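Local structure of periplasmic His/Glu/Gln/Arg/opine family-binding protein (Silicibacter pomeroyi, 3I6V) at residues T6-T11 against T45-K50; E26-E31 against K213-E218; Q86-P91 against V180-R185; S106-A111 against T127-A132. The protein binds lysine in the cleft between its two lobes and probably serves as the periplasmic solute-binding component of an amino-acid ABC transporter. One frame throughout, in Å; residues are numbered along the deposited sequence.

Interaction 1 of 4, residues T6-T11 against T45-K50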
# COMPACT_ATOMS: atom_id res chain seq x y z
N THR A 6 -19.66 -14.35 -5.68
CA THR A 6 -18.19 -14.26 -5.86
C THR A 6 -17.79 -12.80 -5.75
O THR A 6 -18.33 -11.94 -6.46
CB THR A 6 -17.73 -14.77 -7.25
OG1 THR A 6 -18.32 -16.05 -7.49
CG2 THR A 6 -16.21 -14.92 -7.32
N VAL A 7 -16.83 -12.52 -4.87
CA VAL A 7 -16.33 -11.16 -4.73
C VAL A 7 -15.04 -11.01 -5.52
O VAL A 7 -14.10 -11.78 -5.37
CB VAL A 7 -16.14 -10.74 -3.24
CG1 VAL A 7 -15.15 -11.65 -2.54
CG2 VAL A 7 -15.70 -9.28 -3.14
N ARG A 8 -15.00 -10.00 -6.38
CA ARG A 8 -13.80 -9.72 -7.15
C ARG A 8 -12.89 -8.79 -6.31
O ARG A 8 -13.27 -7.64 -6.02
CB ARG A 8 -14.21 -9.14 -8.49
CG ARG A 8 -14.83 -10.21 -9.47
CD ARG A 8 -15.48 -9.50 -10.65
NE ARG A 8 -16.41 -8.51 -10.08
CZ ARG A 8 -16.94 -7.47 -10.72
NH1 ARG A 8 -17.74 -6.64 -10.06
NH2 ARG A 8 -16.67 -7.26 -12.01
N MET A 9 -11.76 -9.32 -5.86
CA MET A 9 -10.80 -8.59 -5.04
C MET A 9 -9.79 -7.90 -5.95
O MET A 9 -9.04 -8.58 -6.65
CB MET A 9 -10.10 -9.55 -4.05
CG MET A 9 -11.10 -10.36 -3.18
SD MET A 9 -11.83 -9.50 -1.74
CE MET A 9 -10.43 -9.47 -0.70
N GLY A 10 -9.81 -6.57 -5.97
CA GLY A 10 -8.90 -5.78 -6.80
C GLY A 10 -7.61 -5.40 -6.07
O GLY A 10 -7.65 -4.90 -4.93
N THR A 11 -6.47 -5.60 -6.73
CA THR A 11 -5.18 -5.23 -6.20
C THR A 11 -4.27 -4.73 -7.31
O THR A 11 -4.59 -4.91 -8.52
CB THR A 11 -4.53 -6.37 -5.36
OG1 THR A 11 -3.47 -5.83 -4.57
CG2 THR A 11 -4.00 -7.54 -6.24
N THR A 45 -16.67 -16.49 -1.68
CA THR A 45 -15.63 -17.04 -2.54
C THR A 45 -15.04 -15.87 -3.32
O THR A 45 -15.75 -14.93 -3.72
CB THR A 45 -16.20 -18.09 -3.50
OG1 THR A 45 -17.25 -17.47 -4.25
CG2 THR A 45 -16.79 -19.27 -2.73
N CYS A 46 -13.74 -15.88 -3.52
CA CYS A 46 -13.17 -14.76 -4.21
C CYS A 46 -12.37 -15.09 -5.45
O CYS A 46 -11.92 -16.21 -5.65
CB CYS A 46 -12.36 -13.90 -3.26
SG CYS A 46 -10.85 -14.63 -2.66
N GLU A 47 -12.22 -14.07 -6.27
CA GLU A 47 -11.46 -14.12 -7.48
C GLU A 47 -10.60 -12.85 -7.46
O GLU A 47 -11.07 -11.76 -7.10
CB GLU A 47 -12.45 -14.17 -8.64
CG GLU A 47 -12.06 -13.47 -9.90
CD GLU A 47 -13.20 -13.40 -10.91
OE1 GLU A 47 -14.16 -14.19 -10.77
OE2 GLU A 47 -13.15 -12.53 -11.84
N TRP A 48 -9.34 -12.98 -7.81
CA TRP A 48 -8.41 -11.86 -7.76
C TRP A 48 -8.30 -11.13 -9.08
O TRP A 48 -8.23 -11.77 -10.14
CB TRP A 48 -7.05 -12.34 -7.28
CG TRP A 48 -7.09 -12.66 -5.86
CD1 TRP A 48 -7.38 -13.88 -5.29
CD2 TRP A 48 -6.89 -11.75 -4.79
NE1 TRP A 48 -7.35 -13.77 -3.91
CE2 TRP A 48 -7.06 -12.47 -3.58
CE3 TRP A 48 -6.60 -10.39 -4.73
CZ2 TRP A 48 -6.91 -11.88 -2.32
CZ3 TRP A 48 -6.44 -9.80 -3.48
CH2 TRP A 48 -6.60 -10.54 -2.29
N VAL A 49 -8.31 -9.80 -9.03
CA VAL A 49 -8.23 -8.96 -10.24
C VAL A 49 -7.08 -7.97 -10.07
O VAL A 49 -6.96 -7.34 -9.01
CB VAL A 49 -9.56 -8.21 -10.56
CG1 VAL A 49 -9.48 -7.43 -11.91
CG2 VAL A 49 -10.73 -9.21 -10.62
N LYS A 50 -6.23 -7.87 -11.09
CA LYS A 50 -5.09 -6.97 -11.07
C LYS A 50 -5.50 -5.69 -11.74
O LYS A 50 -6.11 -5.73 -12.79
CB LYS A 50 -3.89 -7.60 -11.81
CG LYS A 50 -2.70 -6.67 -12.01
CD LYS A 50 -1.63 -7.38 -12.89
CE LYS A 50 -0.68 -6.36 -13.55
NZ LYS A 50 0.53 -6.16 -12.73
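Parallel pairing of strands 7-11 and 46-50 builds one edge of the N-terminal lobe's sheet, with Val7, Met9 and Thr11 set against Cys46, Trp48 and Lys50 on one face. Five backbone hydrogen bonds run through it: Val7 N to Thr45 O, Glu47 N to Val7 O, Met9 N to Glu47 O, Val49 N to Met9 O at 2.8 Å, and Thr11 N to Val49 O. The segment axes are 31° apart, evidence of the usual strand twist. On the Met9 face, Met9 CB lies over the indole of Trp48, 3.7 Å from the centroid of the six-membered ring and 15° off its normal, a CH-pi contact. Met9 CG leaves CB beside the backbone N (chi1 -55°) and meets Cys46 CB at 3.8 Å. Trp48 NE1 is held by Asp36 of helix 30-42, which covers this face. On the other face Arg8 and Glu47 run side by side, Arg8 CG 3.7 Å from Glu47 OE2; their charged ends do not meet, Arg8 NH1 making its salt bridge with Asp66 instead. Helix 30-42 leads along the chain into strand 46-50, and the sheet order 46-50, 7-11, 67-68 is the 2-1-3 arrangement characteristic of periplasmic binding-protein lobes.

Interaction 2 of 4, residues E26-E31 against K213-E218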
# COMPACT_ATOMS: atom_id res chain seq x y z
N GLU A 26 0.17 -15.50 -10.52
CA GLU A 26 -0.86 -15.40 -9.48
C GLU A 26 -0.58 -14.22 -8.52
O GLU A 26 0.58 -13.95 -8.17
CB GLU A 26 -0.96 -16.70 -8.66
CG GLU A 26 -1.26 -18.00 -9.49
CD GLU A 26 -2.53 -17.92 -10.39
OE1 GLU A 26 -3.55 -17.35 -9.96
OE2 GLU A 26 -2.51 -18.45 -11.54
N VAL A 27 -1.65 -13.56 -8.06
CA VAL A 27 -1.53 -12.56 -7.01
C VAL A 27 -0.96 -13.22 -5.75
O VAL A 27 -1.40 -14.29 -5.36
CB VAL A 27 -2.96 -11.95 -6.71
CG1 VAL A 27 -2.95 -11.15 -5.44
CG2 VAL A 27 -3.39 -11.08 -7.86
N ASP A 28 -0.00 -12.55 -5.10
CA ASP A 28 0.69 -13.10 -3.97
C ASP A 28 0.97 -11.94 -3.02
O ASP A 28 0.69 -10.79 -3.33
CB ASP A 28 2.04 -13.69 -4.48
CG ASP A 28 2.57 -14.81 -3.59
OD1 ASP A 28 2.32 -14.80 -2.36
OD2 ASP A 28 3.31 -15.70 -4.14
N GLY A 29 1.52 -12.23 -1.85
CA GLY A 29 1.84 -11.18 -0.90
C GLY A 29 0.98 -11.24 0.35
O GLY A 29 0.11 -12.09 0.50
N PHE A 30 1.24 -10.32 1.27
CA PHE A 30 0.47 -10.19 2.51
C PHE A 30 -1.04 -10.17 2.25
O PHE A 30 -1.81 -10.89 2.90
CB PHE A 30 0.90 -8.91 3.25
CG PHE A 30 0.05 -8.61 4.45
CD1 PHE A 30 0.17 -9.36 5.62
CD2 PHE A 30 -0.89 -7.57 4.40
CE1 PHE A 30 -0.61 -9.08 6.74
CE2 PHE A 30 -1.70 -7.28 5.51
CZ PHE A 30 -1.57 -8.03 6.68
N GLU A 31 -1.42 -9.36 1.29
CA GLU A 31 -2.81 -9.12 0.98
C GLU A 31 -3.50 -10.27 0.28
O GLU A 31 -4.71 -10.40 0.38
CB GLU A 31 -2.96 -7.81 0.19
CG GLU A 31 -2.64 -6.64 1.14
CD GLU A 31 -2.55 -5.29 0.46
OE1 GLU A 31 -2.11 -5.22 -0.71
OE2 GLU A 31 -2.91 -4.28 1.13
N LYS A 213 3.43 -9.89 11.29
CA LYS A 213 4.83 -10.19 11.64
C LYS A 213 5.45 -11.13 10.58
O LYS A 213 6.56 -10.90 10.14
CB LYS A 213 4.95 -10.77 13.07
CG LYS A 213 4.76 -9.73 14.17
CD LYS A 213 4.57 -10.37 15.55
CE LYS A 213 4.29 -9.30 16.62
NZ LYS A 213 3.23 -9.79 17.60
N LYS A 214 4.71 -12.15 10.15
CA LYS A 214 5.17 -13.05 9.08
C LYS A 214 5.69 -12.24 7.86
O LYS A 214 6.83 -12.46 7.38
CB LYS A 214 4.05 -14.03 8.67
CG LYS A 214 4.45 -15.00 7.56
CD LYS A 214 3.24 -15.80 7.08
CE LYS A 214 3.58 -16.61 5.81
NZ LYS A 214 2.37 -17.33 5.32
N TRP A 215 4.87 -11.29 7.38
CA TRP A 215 5.23 -10.55 6.17
C TRP A 215 6.07 -9.28 6.37
O TRP A 215 6.84 -8.93 5.50
CB TRP A 215 3.97 -10.23 5.36
CG TRP A 215 3.35 -11.43 4.73
CD1 TRP A 215 2.39 -12.24 5.27
CD2 TRP A 215 3.65 -11.96 3.44
NE1 TRP A 215 2.06 -13.23 4.38
CE2 TRP A 215 2.83 -13.10 3.26
CE3 TRP A 215 4.54 -11.59 2.41
CZ2 TRP A 215 2.86 -13.86 2.08
CZ3 TRP A 215 4.58 -12.36 1.25
CH2 TRP A 215 3.75 -13.48 1.10
N PHE A 216 5.92 -8.61 7.51
CA PHE A 216 6.57 -7.31 7.73
C PHE A 216 7.70 -7.35 8.78
O PHE A 216 8.41 -6.36 8.95
CB PHE A 216 5.53 -6.21 8.06
CG PHE A 216 4.58 -5.95 6.93
CD1 PHE A 216 3.31 -6.53 6.93
CD2 PHE A 216 4.96 -5.15 5.85
CE1 PHE A 216 2.41 -6.32 5.86
CE2 PHE A 216 4.07 -4.94 4.76
CZ PHE A 216 2.80 -5.53 4.76
N GLY A 217 7.86 -8.49 9.45
CA GLY A 217 8.98 -8.67 10.39
C GLY A 217 8.55 -8.65 11.84
O GLY A 217 7.50 -8.10 12.18
N GLU A 218 9.39 -9.22 12.71
CA GLU A 218 9.08 -9.32 14.15
C GLU A 218 8.84 -7.97 14.84
O GLU A 218 8.12 -7.89 15.84
CB GLU A 218 10.19 -10.10 14.90
CG GLU A 218 10.15 -11.61 14.64
CD GLU A 218 8.76 -12.21 14.84
OE1 GLU A 218 8.18 -12.04 15.94
OE2 GLU A 218 8.25 -12.85 13.89
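Trp215 lays one face of its indole over the backbone at Gly29 and Phe30. Phe30 CA stands 3.7 Å from the centroid of the five-membered ring and only 5° off its normal, and Gly29 CA sits 4.0 Å from the centroid of the six-membered ring, so each half of the indole has its own CH-pi contact. The Phe30 ring, with CG anti to the backbone N, meets Trp215 in an offset edge-to-face arrangement, the Phe30 edge toward the Trp215 face: the planes are 75° apart, and Phe30 CD1 comes within 3.7 Å of Trp215 CD1. Phe216 completes the aromatic cluster by presenting its own edge to the face of Phe30, its CE1 3.6 Å from Phe30 CG with the planes at 66°. The cluster joins the start of helix 30-42, where Gly29 occupies the N-cap position, to the last turn of helix 207-216, so this C-terminal helix packs as part of the N-terminal lobe. Just before the cap, Asp28 OD1 accepts a hydrogen bond from Gly29 N at 2.7 Å. Beyond the rings, Glu33 OE1 accepts a hydrogen bond from Trp215 NE1 and forms a salt bridge with Lys214 NZ.

Interaction 3 of 4, residues Q86-P91 against V180-R185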
# COMPACT_ATOMS: atom_id res chain seq x y z
N GLN A 86 -12.32 -0.68 8.52
CA GLN A 86 -11.30 -0.34 9.49
C GLN A 86 -9.92 -0.71 8.92
O GLN A 86 -9.82 -1.51 7.98
CB GLN A 86 -11.53 -1.16 10.77
CG GLN A 86 -11.36 -2.68 10.53
CD GLN A 86 -11.78 -3.48 11.74
OE1 GLN A 86 -11.14 -3.43 12.80
NE2 GLN A 86 -12.87 -4.19 11.61
N ASN A 87 -8.85 -0.17 9.50
CA ASN A 87 -7.53 -0.54 9.02
C ASN A 87 -7.20 -2.04 9.30
O ASN A 87 -7.78 -2.67 10.20
CB ASN A 87 -6.42 0.44 9.46
CG ASN A 87 -6.23 0.57 11.00
OD1 ASN A 87 -6.37 -0.39 11.78
ND2 ASN A 87 -5.84 1.76 11.42
N TYR A 88 -6.34 -2.62 8.47
CA TYR A 88 -5.88 -3.98 8.72
C TYR A 88 -4.36 -4.04 8.90
O TYR A 88 -3.82 -5.09 9.25
CB TYR A 88 -6.41 -4.96 7.69
CG TYR A 88 -6.06 -4.61 6.27
CD1 TYR A 88 -7.01 -4.05 5.40
CD2 TYR A 88 -4.77 -4.86 5.78
CE1 TYR A 88 -6.68 -3.72 4.06
CE2 TYR A 88 -4.42 -4.54 4.45
CZ TYR A 88 -5.37 -4.00 3.61
OH TYR A 88 -5.02 -3.67 2.32
N ILE A 89 -3.70 -2.91 8.68
CA ILE A 89 -2.37 -2.68 9.21
C ILE A 89 -2.44 -1.32 9.92
O ILE A 89 -3.07 -0.40 9.41
CB ILE A 89 -1.29 -2.64 8.09
CG1 ILE A 89 -1.43 -3.84 7.13
CG2 ILE A 89 0.17 -2.55 8.71
CD1 ILE A 89 -0.44 -3.79 5.95
N PRO A 90 -1.80 -1.21 11.12
CA PRO A 90 -1.74 0.07 11.81
C PRO A 90 -1.00 1.12 10.97
O PRO A 90 -0.21 0.74 10.07
CB PRO A 90 -0.96 -0.25 13.13
CG PRO A 90 -1.26 -1.75 13.35
CD PRO A 90 -1.23 -2.31 11.93
N PRO A 91 -1.26 2.42 11.24
CA PRO A 91 -0.57 3.46 10.48
C PRO A 91 0.93 3.22 10.56
O PRO A 91 1.44 2.95 11.66
CB PRO A 91 -0.96 4.76 11.22
CG PRO A 91 -2.24 4.42 11.97
CD PRO A 91 -2.13 2.96 12.30
N VAL A 180 -3.69 1.21 6.51
CA VAL A 180 -4.20 0.62 5.28
C VAL A 180 -5.57 -0.06 5.55
O VAL A 180 -5.76 -0.75 6.55
CB VAL A 180 -3.14 -0.38 4.71
CG1 VAL A 180 -3.65 -1.01 3.47
CG2 VAL A 180 -1.84 0.39 4.37
N GLY A 181 -6.53 0.15 4.65
CA GLY A 181 -7.85 -0.45 4.80
C GLY A 181 -8.34 -0.86 3.44
O GLY A 181 -7.75 -0.45 2.42
N MET A 182 -9.39 -1.67 3.40
CA MET A 182 -9.97 -2.08 2.10
C MET A 182 -10.93 -1.02 1.66
O MET A 182 -11.72 -0.49 2.49
CB MET A 182 -10.76 -3.41 2.21
CG MET A 182 -9.94 -4.66 2.60
SD MET A 182 -10.90 -6.22 2.85
CE MET A 182 -11.92 -6.07 1.39
N GLY A 183 -10.93 -0.76 0.37
CA GLY A 183 -11.85 0.20 -0.22
C GLY A 183 -12.98 -0.54 -0.92
O GLY A 183 -12.77 -1.60 -1.52
N LEU A 184 -14.20 -0.02 -0.81
CA LEU A 184 -15.36 -0.56 -1.52
C LEU A 184 -16.24 0.57 -2.01
O LEU A 184 -16.11 1.70 -1.53
CB LEU A 184 -16.22 -1.42 -0.58
CG LEU A 184 -15.55 -2.70 -0.07
CD1 LEU A 184 -14.94 -2.41 1.31
CD2 LEU A 184 -16.61 -3.79 0.03
N ARG A 185 -17.17 0.25 -2.91
CA ARG A 185 -18.09 1.28 -3.39
C ARG A 185 -18.95 1.74 -2.22
O ARG A 185 -19.24 0.96 -1.30
CB ARG A 185 -19.01 0.77 -4.52
CG ARG A 185 -18.32 0.57 -5.92
CD ARG A 185 -19.35 -0.02 -6.94
NE ARG A 185 -19.69 -1.42 -6.61
CZ ARG A 185 -18.89 -2.46 -6.89
NH1 ARG A 185 -17.73 -2.27 -7.52
NH2 ARG A 185 -19.25 -3.69 -6.53
O HOH W 1 -5.80 -1.48 0.81
O HOH W 2 -0.65 0.75 7.44
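Tyr88 and Val180 meet through both backbone and side chain, where segment 86-91 turns a corner against segment 180-185. Among the hydrogen bonds, Tyr88 N to Val180 O is short, 2.7 Å, with an N-H...O angle of 158°; its return partner, Val180 N to Ile89 O, is weak at 3.4 Å and bent to 131°. Val180 O also receives a CA-H...O contact from Asn87 CA. Two waters add bridges: one donates to Tyr88 OH and Gly181 O, the second donates to Pro90 O and accepts from Val180 N at 3.2 Å.

Apolar contact centres on the phenol. Tyr88 CG sits between the backbone N and the carbonyl carbon (chi1 57°), and the ring lies against Val180, Gly181 and Met182. Val180 CG1 comes within 3.5 Å of Tyr88 CZ, and Met182 CG packs 3.7 Å from Tyr88 CE1. As separate carbonyl-over-ring packing, Val180 O lies 3.7 Å above the plane of the Tyr88 ring.

The side chain of Val180 is about 5 Å from the bound lysine, which places this contact beside the pocket. Strands 83-89 and 180-184 pair where the chain leaves for the second lobe and returns, consistent with this family's two hinge connections. Tyr88 OH is held by Glu31 of helix 30-42, Met182 packs on Phe195 of helix 189-204, and Gly183 pairs through its backbone with Ile68 of strand 67-68.

Interaction 4 of 4, residues S106-A111 against T127-A132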
# COMPACT_ATOMS: atom_id res chain seq x y z
N SER A 106 15.07 18.65 -0.67
CA SER A 106 14.27 19.74 -1.18
C SER A 106 14.47 19.85 -2.69
O SER A 106 13.97 20.76 -3.33
CB SER A 106 14.59 21.06 -0.46
OG SER A 106 14.15 21.02 0.89
N GLY A 107 15.20 18.89 -3.26
CA GLY A 107 15.39 18.86 -4.72
C GLY A 107 14.24 18.15 -5.42
O GLY A 107 13.04 18.45 -5.18
N ILE A 108 14.60 17.22 -6.31
CA ILE A 108 13.61 16.46 -7.08
C ILE A 108 13.28 15.19 -6.32
O ILE A 108 14.16 14.34 -6.10
CB ILE A 108 14.13 16.14 -8.51
CG1 ILE A 108 14.20 17.44 -9.33
CG2 ILE A 108 13.20 15.14 -9.17
CD1 ILE A 108 15.16 17.38 -10.51
N VAL A 109 12.02 15.07 -5.89
CA VAL A 109 11.63 13.90 -5.12
C VAL A 109 10.60 13.09 -5.90
O VAL A 109 9.61 13.63 -6.39
CB VAL A 109 11.17 14.25 -3.66
CG1 VAL A 109 10.84 12.98 -2.88
CG2 VAL A 109 12.28 14.98 -2.90
N ALA A 110 10.92 11.82 -6.12
CA ALA A 110 10.04 10.89 -6.81
C ALA A 110 8.97 10.36 -5.83
O ALA A 110 9.26 10.09 -4.67
CB ALA A 110 10.84 9.70 -7.38
N ALA A 111 7.75 10.23 -6.32
CA ALA A 111 6.69 9.57 -5.53
C ALA A 111 5.74 8.93 -6.52
O ALA A 111 5.56 9.43 -7.65
CB ALA A 111 5.92 10.58 -4.65
N THR A 127 10.54 19.57 -5.36
CA THR A 127 9.92 19.42 -6.67
C THR A 127 9.44 17.97 -6.82
O THR A 127 10.23 17.03 -6.69
CB THR A 127 10.92 19.81 -7.78
OG1 THR A 127 11.17 21.21 -7.69
CG2 THR A 127 10.38 19.49 -9.18
N LEU A 128 8.14 17.80 -7.06
CA LEU A 128 7.55 16.46 -7.17
C LEU A 128 7.65 15.92 -8.59
O LEU A 128 7.23 16.58 -9.52
CB LEU A 128 6.06 16.51 -6.78
CG LEU A 128 5.21 15.26 -7.07
CD1 LEU A 128 5.69 14.06 -6.33
CD2 LEU A 128 3.71 15.52 -6.79
N VAL A 129 8.17 14.71 -8.76
CA VAL A 129 7.92 13.98 -10.00
C VAL A 129 7.16 12.66 -9.69
O VAL A 129 7.58 11.85 -8.84
CB VAL A 129 9.23 13.77 -10.86
CG1 VAL A 129 10.31 13.07 -10.05
CG2 VAL A 129 8.93 13.00 -12.16
N GLU A 130 6.05 12.47 -10.39
CA GLU A 130 5.17 11.31 -10.17
C GLU A 130 5.42 10.18 -11.16
O GLU A 130 5.60 10.45 -12.33
CB GLU A 130 3.72 11.76 -10.31
CG GLU A 130 3.32 12.65 -9.15
CD GLU A 130 1.86 13.07 -9.20
OE1 GLU A 130 1.03 12.42 -8.53
OE2 GLU A 130 1.54 14.08 -9.87
N PHE A 131 5.40 8.94 -10.67
CA PHE A 131 5.55 7.74 -11.49
C PHE A 131 4.38 6.79 -11.26
O PHE A 131 3.87 6.69 -10.14
CB PHE A 131 6.88 7.02 -11.14
CG PHE A 131 8.07 7.84 -11.45
CD1 PHE A 131 8.61 8.72 -10.50
CD2 PHE A 131 8.61 7.83 -12.74
CE1 PHE A 131 9.69 9.54 -10.80
CE2 PHE A 131 9.70 8.65 -13.06
CZ PHE A 131 10.24 9.51 -12.08
N ALA A 132 4.00 6.07 -12.31
CA ALA A 132 2.84 5.17 -12.28
C ALA A 132 3.01 4.00 -11.32
O ALA A 132 2.03 3.55 -10.72
CB ALA A 132 2.53 4.65 -13.73
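Ile108 CG2 and Val129 CG1 touch at 3.7 Å on one face of a parallel strand pair, strands 108-112 and 127-131 of a beta-alpha-beta crossover whose helix is 116-123. On that face Ala110 CB also meets Phe131 CE1, at 3.6 Å; on the other, Ala111 CB rests 3.9 Å from Leu128 CD1. Val129 CG1 lies between its backbone N and carbonyl carbon (chi1 56°), from where it reaches both Ile108 CG2 and, more loosely, Ala110 CB. The strands are fixed in place by backbone hydrogen bonds that step back and forth between them: Thr127 N to Gly107 O, Val109 N to Thr127 O, Val129 N to Val109 O, Ala111 N to Val129 O and Phe131 N to Ala111 O. Of these, Val109 N to Thr127 O is nearly straight, with 173° at the hydrogen. Further out, Leu128 and Val109 pack on Ile121 of the connecting helix, whereas Phe131 is covered from the other face by Thr137 and Ala140 of helix 134-142. Past the strand end, Ala132 O accepts a hydrogen bond from Gln112, a lysine-pocket residue, and within the pair Glu130 CA makes a CA-H...O contact of 3.2 Å with Ala111 O.

In the fold
From the N terminus, interaction 1 closes first, returning the chain to strand 7-11 after helix 30-42. Interaction 2 opens within that span, at 26-31, and closes only near the C-terminal end, so these two cross; they touch where Trp48 and Thr11 pack on Val27. Interaction 3 lies wholly within the long span of interaction 2 and brings 180-185 back to 86-91. It meets interaction 2 through Phe30, Ile89 and a probable Glu31-Tyr88 hydrogen bond, and interaction 1 through Met9 and Met182. Interaction 4, a short crossover, falls within both outer spans but stands apart in the other lobe, its centre about 26 Å from that of interaction 3.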